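Local coordinates for protein superoxide dismutase (Clostridium difficile, PDB 3TJT) that probably converts superoxide radicals into dioxygen and hydrogen peroxide at an iron(III) centre, as other iron/manganese superoxide dismutases do, at residues A[36-41]-A[76-81]; A[90-95]-A[186-191]; A[161-166]-A[195-200]. One frame throughout, in Å; residues are numbered along the deposited sequence.

Overall arrangement
Interaction 1 stands apart, its centre about 23 Å from that of interaction 2 and about 21 Å from that of interaction 3, on the opposite side of the chain's centre. It is partly buried, pairs two helices of the alpha-hairpin region close to the iron, and has no cross-segment hydrogen bond. Interactions 2 and 3 are buried and touch each other where the CD1 methyl of I91 packs on I163 O and A197 N. Each includes one hydrogen bond across its segments: backbone to backbone where 90-95 meets 186-191, side chain to backbone where the bulged strand meets helix 194-202. Interaction 2 joins the alpha-hairpin and C-terminal parts of the fold; interaction 3 stays within the latter.

Interaction 1: residues A[36-41]-A[76-81]; sequences QAYVDK and RNNAGG
Y38 and N78 mark the closest CA pair, 4.7 Å apart, between helices 24-46 and 72-90, whose axes over 36-41 and 76-81 approach to 7.9 Å at 132° between their N-to-C directions. No hydrogen bond links the segments, so the contact rests on packing. Y38 and N78 share most of it about equally. In Y38, CG is anti to the carbonyl carbon (chi1 -67°), and the ring lies against the bare backbone of G81: G81 CA sits over one face, 3.7 Å from the ring centroid and 19° off the normal, a CH-pi contact. The amide group of N78 lies beside the ring edge, the two side chains crossing at about a right angle. N78 also presses CB onto Y38 O (3.5 Å), while K41 CB packs 3.6 Å from N78 CG before the lysine chain leads away. Beyond the pair, Y38 OH is hydrogen-bonded to Q152 NE2, the ring meets that of H85, and F129 of the second subunit packs on the Y38 side chain. G81 O in turn accepts from H85 ND1. With the Y38 side chain about 5 Å from the iron, this crossing is that of the family's alpha-hairpin domain, which brings a second-shell tyrosine beside the metal site.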
loop_
_atom_site.group_PDB
_atom_site.type_symbol
_atom_site.label_atom_id
_atom_site.label_comp_id
_atom_site.label_asym_id
_atom_site.label_seq_id
_atom_site.Cartn_x
_atom_site.Cartn_y
_atom_site.Cartn_z
ATOM N N GLN A 36 -4.426 15.810 -5.067
ATOM C CA GLN A 36 -5.698 16.357 -5.517
ATOM C C GLN A 36 -6.910 15.470 -5.192
ATOM O O GLN A 36 -7.957 15.972 -4.784
ATOM C CB GLN A 36 -5.657 16.631 -7.023
ATOM C CG GLN A 36 -6.919 17.286 -7.563
ATOM C CD GLN A 36 -6.996 18.764 -7.222
ATOM O OE1 GLN A 36 -6.072 19.525 -7.506
ATOM N NE2 GLN A 36 -8.091 19.174 -6.595
ATOM N N ALA A 37 -6.775 14.162 -5.390
ATOM C CA ALA A 37 -7.875 13.234 -5.118
ATOM C C ALA A 37 -8.259 13.209 -3.638
ATOM O O ALA A 37 -9.443 13.157 -3.309
ATOM C CB ALA A 37 -7.526 11.817 -5.596
ATOM N N TYR A 38 -7.270 13.221 -2.747
ATOM C CA TYR A 38 -7.587 13.265 -1.313
ATOM C C TYR A 38 -8.397 14.508 -0.968
ATOM O O TYR A 38 -9.377 14.441 -0.231
ATOM C CB TYR A 38 -6.327 13.202 -0.450
ATOM C CG TYR A 38 -5.615 11.876 -0.548
ATOM C CD1 TYR A 38 -6.271 10.684 -0.236
ATOM C CD2 TYR A 38 -4.296 11.811 -0.973
ATOM C CE1 TYR A 38 -5.613 9.464 -0.338
ATOM C CE2 TYR A 38 -3.639 10.604 -1.084
ATOM C CZ TYR A 38 -4.304 9.433 -0.759
ATOM O OH TYR A 38 -3.636 8.232 -0.876
ATOM N N VAL A 39 -7.986 15.648 -1.509
ATOM C CA VAL A 39 -8.690 16.895 -1.234
ATOM C C VAL A 39 -10.105 16.868 -1.817
ATOM O O VAL A 39 -11.067 17.279 -1.165
ATOM C CB VAL A 39 -7.901 18.108 -1.757
ATOM C CG1 VAL A 39 -8.740 19.386 -1.668
ATOM C CG2 VAL A 39 -6.588 18.254 -0.992
ATOM N N ASP A 40 -10.246 16.377 -3.044
ATOM C CA ASP A 40 -11.566 16.322 -3.671
ATOM C C ASP A 40 -12.516 15.403 -2.896
ATOM O O ASP A 40 -13.688 15.731 -2.693
ATOM C CB ASP A 40 -11.473 15.838 -5.125
ATOM C CG ASP A 40 -10.791 16.845 -6.053
ATOM O OD1 ASP A 40 -10.597 18.009 -5.654
ATOM O OD2 ASP A 40 -10.452 16.456 -7.196
ATOM N N LYS A 41 -12.013 14.248 -2.465
ATOM C CA LYS A 41 -12.862 13.283 -1.767
ATOM C C LYS A 41 -13.249 13.799 -0.382
ATOM O O LYS A 41 -14.385 13.606 0.077
ATOM C CB LYS A 41 -12.177 11.916 -1.673
ATOM C CG LYS A 41 -12.071 11.197 -3.015
ATOM C CD LYS A 41 -11.196 9.953 -2.900
ATOM C CE LYS A 41 -11.090 9.225 -4.226
ATOM N NZ LYS A 41 -12.428 8.734 -4.654
ATOM N N ARG A 76 -10.757 10.197 7.981
ATOM C CA ARG A 76 -9.461 9.661 8.376
ATOM C C ARG A 76 -8.573 9.479 7.141
ATOM O O ARG A 76 -7.426 9.924 7.098
ATOM C CB ARG A 76 -9.656 8.314 9.079
ATOM C CG ARG A 76 -8.389 7.536 9.364
ATOM C CD ARG A 76 -8.784 6.207 10.039
ATOM N NE ARG A 76 -7.647 5.354 10.361
ATOM C CZ ARG A 76 -7.759 4.207 11.029
ATOM N NH1 ARG A 76 -8.955 3.797 11.442
ATOM N NH2 ARG A 76 -6.685 3.474 11.294
ATOM N N ASN A 77 -9.116 8.837 6.119
ATOM C CA ASN A 77 -8.307 8.544 4.938
ATOM C C ASN A 77 -7.977 9.774 4.099
ATOM O O ASN A 77 -6.842 9.930 3.646
ATOM C CB ASN A 77 -9.000 7.496 4.068
ATOM C CG ASN A 77 -9.059 6.139 4.737
ATOM O OD1 ASN A 77 -8.258 5.836 5.624
ATOM N ND2 ASN A 77 -10.009 5.302 4.301
ATOM N N ASN A 78 -8.956 10.648 3.899
ATOM C CA ASN A 78 -8.786 11.738 2.944
ATOM C C ASN A 78 -8.236 13.020 3.565
ATOM O O ASN A 78 -7.409 13.693 2.957
ATOM C CB ASN A 78 -10.077 11.960 2.160
ATOM C CG ASN A 78 -10.420 10.762 1.286
ATOM O OD1 ASN A 78 -11.369 10.010 1.555
ATOM N ND2 ASN A 78 -9.617 10.551 0.264
ATOM N N ALA A 79 -8.670 13.357 4.779
ATOM C CA ALA A 79 -7.991 14.428 5.515
ATOM C C ALA A 79 -6.565 13.983 5.804
ATOM O O ALA A 79 -5.642 14.786 5.776
ATOM C CB ALA A 79 -8.725 14.779 6.821
ATOM N N GLY A 80 -6.388 12.695 6.086
ATOM C CA GLY A 80 -5.053 12.155 6.264
ATOM C C GLY A 80 -4.210 12.390 5.021
ATOM O O GLY A 80 -3.088 12.909 5.100
ATOM N N GLY A 81 -4.751 12.003 3.870
ATOM C CA GLY A 81 -4.036 12.144 2.609
ATOM C C GLY A 81 -3.709 13.598 2.322
ATOM O O GLY A 81 -2.591 13.929 1.922
#

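Interaction 2: residues A[90-95]-A[186-191]; sequences DIMTPE and DNWFNV
M92 and V191 bring the two backbones nearest, CA to CA 5.2 Å, where the loop after helix 72-90 runs past the C-terminal end of helix 181-188 and the residues after it. The contact pairs a single backbone hydrogen bond with a Met-aromatic contact, and it ties the alpha-hairpin part of the superoxide dismutase fold to the C-terminal part. The hydrogen bond runs from T93 N to V191 O (2.9 Å, N-H...O angle 146°). M92 CA lies 3.1 Å from the same V191 O in a CA-H...O contact, so one carbonyl meets two consecutive residues of the loop. The thioether of M92 comes to the indole of W188 at its edge: SD is 4.4 Å from the centroid of the five-membered ring and 80° off its normal, with NE1 the nearest atom at 3.3 Å. With W188 CG anti to the backbone N (chi1 179°), the indole is carried out toward the loop, where its NE1 edge meets SD and it crosses the M92 chain at about a right angle. V191 runs beside M92, both side chains pointing the same way, and its CG2 touches SD. Farther along the indole edge, the CG2 methyl of I91 reaches CZ2 of W188 at 4.2 Å. I164 and L166 of strand 161-167 pack on W188, while I22 packs on M92, whose side chain is about 6 Å from that of the iron ligand H30. A water donates toward both T93 O and N190 O, although other acceptors compete for its protons. Next to this water the loop closes on itself in an ST turn, in which E95 N donates to T93 OG1 over 3.1 Å.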
loop_
_atom_site.group_PDB
_atom_site.type_symbol
_atom_site.label_atom_id
_atom_site.label_comp_id
_atom_site.label_asym_id
_atom_site.label_seq_id
_atom_site.Cartn_x
_atom_site.Cartn_y
_atom_site.Cartn_z
ATOM N N ASP A 90 6.014 20.192 1.465
ATOM C CA ASP A 90 6.656 21.285 2.214
ATOM C C ASP A 90 7.995 20.897 2.847
ATOM O O ASP A 90 8.853 21.757 3.089
ATOM C CB ASP A 90 5.713 21.831 3.302
ATOM C CG ASP A 90 4.703 22.822 2.764
ATOM O OD1 ASP A 90 4.831 23.252 1.597
ATOM O OD2 ASP A 90 3.768 23.172 3.515
ATOM N N ILE A 91 8.189 19.608 3.114
ATOM C CA ILE A 91 9.370 19.169 3.847
ATOM C C ILE A 91 10.523 18.792 2.902
ATOM O O ILE A 91 11.569 18.307 3.332
ATOM C CB ILE A 91 9.043 18.011 4.833
ATOM C CG1 ILE A 91 10.018 18.008 6.014
ATOM C CG2 ILE A 91 9.051 16.651 4.126
ATOM C CD1 ILE A 91 10.042 19.335 6.772
ATOM N N MET A 92 10.316 19.028 1.611
ATOM C CA MET A 92 11.378 18.833 0.632
ATOM C C MET A 92 11.739 20.166 -0.017
ATOM O O MET A 92 10.927 21.091 -0.043
ATOM C CB MET A 92 10.948 17.823 -0.438
ATOM C CG MET A 92 10.636 16.425 0.146
ATOM S SD MET A 92 10.331 15.206 -1.148
ATOM C CE MET A 92 8.727 15.707 -1.738
ATOM N N THR A 93 12.956 20.254 -0.547
ATOM C CA THR A 93 13.396 21.485 -1.204
ATOM C C THR A 93 14.591 21.219 -2.118
ATOM O O THR A 93 15.412 20.347 -1.836
ATOM C CB THR A 93 13.812 22.557 -0.154
ATOM O OG1 THR A 93 14.238 23.758 -0.824
ATOM C CG2 THR A 93 14.941 22.037 0.714
ATOM N N PRO A 94 14.699 21.986 -3.214
ATOM C CA PRO A 94 15.903 21.925 -4.053
ATOM C C PRO A 94 17.085 22.680 -3.435
ATOM O O PRO A 94 18.217 22.512 -3.889
ATOM C CB PRO A 94 15.457 22.614 -5.344
ATOM C CG PRO A 94 14.406 23.566 -4.909
ATOM C CD PRO A 94 13.667 22.868 -3.789
ATOM N N GLU A 95 16.827 23.497 -2.419
ATOM C CA GLU A 95 17.903 24.226 -1.740
ATOM C C GLU A 95 18.719 23.318 -0.823
ATOM O O GLU A 95 18.217 22.314 -0.318
ATOM C CB GLU A 95 17.330 25.398 -0.940
ATOM C CG GLU A 95 16.410 26.310 -1.752
ATOM C CD GLU A 95 17.045 26.809 -3.049
ATOM O OE1 GLU A 95 18.260 27.106 -3.058
ATOM O OE2 GLU A 95 16.326 26.910 -4.067
ATOM N N ASP A 186 17.342 6.422 0.681
ATOM C CA ASP A 186 18.665 7.027 0.784
ATOM C C ASP A 186 18.755 8.341 -0.000
ATOM O O ASP A 186 19.280 9.336 0.502
ATOM C CB ASP A 186 19.746 6.057 0.314
ATOM C CG ASP A 186 21.136 6.500 0.733
ATOM O OD1 ASP A 186 21.354 6.752 1.943
ATOM O OD2 ASP A 186 22.008 6.599 -0.147
ATOM N N ASN A 187 18.228 8.352 -1.218
ATOM C CA ASN A 187 18.275 9.554 -2.043
ATOM C C ASN A 187 17.443 10.698 -1.489
ATOM O O ASN A 187 17.763 11.865 -1.700
ATOM C CB ASN A 187 17.855 9.246 -3.476
ATOM C CG ASN A 187 19.024 8.832 -4.339
ATOM O OD1 ASN A 187 20.180 9.022 -3.958
ATOM N ND2 ASN A 187 18.737 8.265 -5.499
ATOM N N TRP A 188 16.374 10.361 -0.774
ATOM C CA TRP A 188 15.458 11.376 -0.279
ATOM C C TRP A 188 16.133 12.341 0.699
ATOM O O TRP A 188 15.750 13.508 0.794
ATOM C CB TRP A 188 14.246 10.706 0.367
ATOM C CG TRP A 188 13.244 11.648 0.943
ATOM C CD1 TRP A 188 12.353 12.418 0.263
ATOM C CD2 TRP A 188 13.003 11.887 2.339
ATOM N NE1 TRP A 188 11.574 13.131 1.146
ATOM C CE2 TRP A 188 11.959 12.824 2.425
ATOM C CE3 TRP A 188 13.569 11.392 3.516
ATOM C CZ2 TRP A 188 11.462 13.279 3.645
ATOM C CZ3 TRP A 188 13.077 11.851 4.732
ATOM C CH2 TRP A 188 12.038 12.787 4.784
ATOM N N PHE A 189 17.123 11.854 1.428
ATOM C CA PHE A 189 17.810 12.701 2.396
ATOM C C PHE A 189 18.531 13.885 1.740
ATOM O O PHE A 189 18.835 14.874 2.402
ATOM C CB PHE A 189 18.728 11.875 3.300
ATOM C CG PHE A 189 18.001 11.283 4.477
ATOM C CD1 PHE A 189 17.877 11.996 5.654
ATOM C CD2 PHE A 189 17.389 10.046 4.382
ATOM C CE1 PHE A 189 17.181 11.473 6.734
ATOM C CE2 PHE A 189 16.693 9.517 5.454
ATOM C CZ PHE A 189 16.587 10.235 6.632
ATOM N N ASN A 190 18.772 13.796 0.432
ATOM C CA ASN A 190 19.343 14.933 -0.293
ATOM C C ASN A 190 18.369 16.090 -0.471
ATOM O O ASN A 190 18.785 17.213 -0.748
ATOM C CB ASN A 190 19.872 14.491 -1.659
ATOM C CG ASN A 190 21.013 13.514 -1.539
ATOM O OD1 ASN A 190 20.854 12.316 -1.779
ATOM N ND2 ASN A 190 22.171 14.014 -1.138
ATOM N N VAL A 191 17.073 15.827 -0.321
ATOM C CA VAL A 191 16.083 16.885 -0.520
ATOM C C VAL A 191 15.303 17.267 0.738
ATOM O O VAL A 191 14.433 18.124 0.674
ATOM C CB VAL A 191 15.078 16.569 -1.647
ATOM C CG1 VAL A 191 15.804 16.397 -2.985
ATOM C CG2 VAL A 191 14.252 15.335 -1.311
HETATM O O HOH W 1 18.089 19.573 -2.398
#

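Interaction 3: residues A[161-166]-A[195-200]; sequences TPIIGL and NGALEN
T161 touches N200 only loosely, its CG2 methyl 4.4 Å from N200 O, and P162 follows with its carbonyl O 3.9 Å from N200 CB. I163 makes the main contact. Its O accepts the side-chain amide of N200, ND2 to O 3.0 Å with an N-H...O angle of 167°; the oxygen lies in the amide plane, while the donor is tilted 26° from the carbonyl plane. Two branches of I163 lie against the helix: CG2 packs 3.6 Å from A197 O, and CD1 reaches the backbone of N200, 4.0 Å from its C. I164 then brings CG2, anti to its carbonyl carbon, to 3.5 Å from A197 CB, so that methyls of two successive isoleucines border one alanine. I163 and I164 both face L136, a classic beta bulge, and the chain turns a corner here. The bulged strand 161-167 is an outer strand of the three-stranded antiparallel sheet within this chain, paired with strand 132-138. Helix 194-202 covers the bulge; L103 of helix 101-111 packs on I163 and A197, and F117 and F121 of helix 114-127 pack on I164.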
loop_
_atom_site.group_PDB
_atom_site.type_symbol
_atom_site.label_atom_id
_atom_site.label_comp_id
_atom_site.label_asym_id
_atom_site.label_seq_id
_atom_site.Cartn_x
_atom_site.Cartn_y
_atom_site.Cartn_z
ATOM N N THR A 161 3.750 15.395 17.042
ATOM C CA THR A 161 3.893 16.445 16.037
ATOM C C THR A 161 4.948 16.041 15.018
ATOM O O THR A 161 6.096 15.807 15.381
ATOM C CB THR A 161 4.313 17.769 16.698
ATOM O OG1 THR A 161 3.284 18.186 17.605
ATOM C CG2 THR A 161 4.523 18.852 15.649
ATOM N N PRO A 162 4.558 15.954 13.734
ATOM C CA PRO A 162 5.509 15.542 12.693
ATOM C C PRO A 162 6.561 16.619 12.460
ATOM O O PRO A 162 6.219 17.794 12.327
ATOM C CB PRO A 162 4.637 15.400 11.437
ATOM C CG PRO A 162 3.231 15.448 11.898
ATOM C CD PRO A 162 3.210 16.191 13.199
ATOM N N ILE A 163 7.820 16.204 12.399
ATOM C CA ILE A 163 8.944 17.105 12.170
ATOM C C ILE A 163 9.465 16.917 10.739
ATOM O O ILE A 163 9.547 17.873 9.973
ATOM C CB ILE A 163 10.061 16.854 13.190
ATOM C CG1 ILE A 163 9.505 16.993 14.618
ATOM C CG2 ILE A 163 11.237 17.826 12.967
ATOM C CD1 ILE A 163 8.804 18.321 14.877
ATOM N N ILE A 164 9.826 15.684 10.389
ATOM C CA ILE A 164 9.927 15.309 8.972
ATOM C C ILE A 164 9.133 14.015 8.746
ATOM O O ILE A 164 8.801 13.305 9.695
ATOM C CB ILE A 164 11.391 15.129 8.477
ATOM C CG1 ILE A 164 12.005 13.824 8.991
ATOM C CG2 ILE A 164 12.252 16.364 8.825
ATOM C CD1 ILE A 164 13.387 13.505 8.402
ATOM N N GLY A 165 8.819 13.713 7.496
ATOM C CA GLY A 165 8.089 12.491 7.199
ATOM C C GLY A 165 8.331 12.082 5.763
ATOM O O GLY A 165 8.504 12.949 4.910
ATOM N N LEU A 166 8.341 10.773 5.509
ATOM C CA LEU A 166 8.621 10.220 4.180
ATOM C C LEU A 166 7.497 9.291 3.740
ATOM O O LEU A 166 7.147 8.332 4.440
ATOM C CB LEU A 166 9.948 9.453 4.194
ATOM C CG LEU A 166 10.341 8.704 2.906
ATOM C CD1 LEU A 166 10.409 9.653 1.708
ATOM C CD2 LEU A 166 11.663 7.963 3.115
ATOM N N ASN A 195 15.477 23.342 7.255
ATOM C CA ASN A 195 14.968 24.616 7.770
ATOM C C ASN A 195 13.472 24.537 8.059
ATOM O O ASN A 195 12.996 25.061 9.070
ATOM C CB ASN A 195 15.277 25.765 6.810
ATOM C CG ASN A 195 16.772 25.927 6.571
ATOM O OD1 ASN A 195 17.586 25.550 7.411
ATOM N ND2 ASN A 195 17.135 26.474 5.416
ATOM N N GLY A 196 12.740 23.867 7.177
ATOM C CA GLY A 196 11.322 23.629 7.400
ATOM C C GLY A 196 11.122 22.726 8.607
ATOM O O GLY A 196 10.224 22.955 9.426
ATOM N N ALA A 197 11.965 21.704 8.726
ATOM C CA ALA A 197 11.915 20.806 9.873
ATOM C C ALA A 197 12.128 21.585 11.173
ATOM O O ALA A 197 11.435 21.356 12.169
ATOM C CB ALA A 197 12.946 19.704 9.741
ATOM N N LEU A 198 13.088 22.506 11.160
ATOM C CA LEU A 198 13.349 23.340 12.333
ATOM C C LEU A 198 12.118 24.165 12.700
ATOM O O LEU A 198 11.773 24.291 13.879
ATOM C CB LEU A 198 14.549 24.264 12.080
ATOM C CG LEU A 198 14.880 25.261 13.201
ATOM C CD1 LEU A 198 15.220 24.538 14.486
ATOM C CD2 LEU A 198 16.037 26.149 12.777
ATOM N N GLU A 199 11.448 24.724 11.698
ATOM C CA GLU A 199 10.242 25.501 11.955
ATOM C C GLU A 199 9.141 24.622 12.535
ATOM O O GLU A 199 8.415 25.036 13.435
ATOM C CB GLU A 199 9.757 26.231 10.702
ATOM C CG GLU A 199 10.671 27.380 10.276
ATOM C CD GLU A 199 11.050 28.306 11.435
ATOM O OE1 GLU A 199 10.152 28.982 11.990
ATOM O OE2 GLU A 199 12.254 28.367 11.788
ATOM N N ASN A 200 9.020 23.404 12.017
ATOM C CA ASN A 200 8.081 22.448 12.584
ATOM C C ASN A 200 8.363 22.178 14.060
ATOM O O ASN A 200 7.440 22.065 14.871
ATOM C CB ASN A 200 8.118 21.127 11.801
ATOM C CG ASN A 200 7.536 21.260 10.405
ATOM O OD1 ASN A 200 6.821 22.214 10.106
ATOM N ND2 ASN A 200 7.834 20.290 9.541
#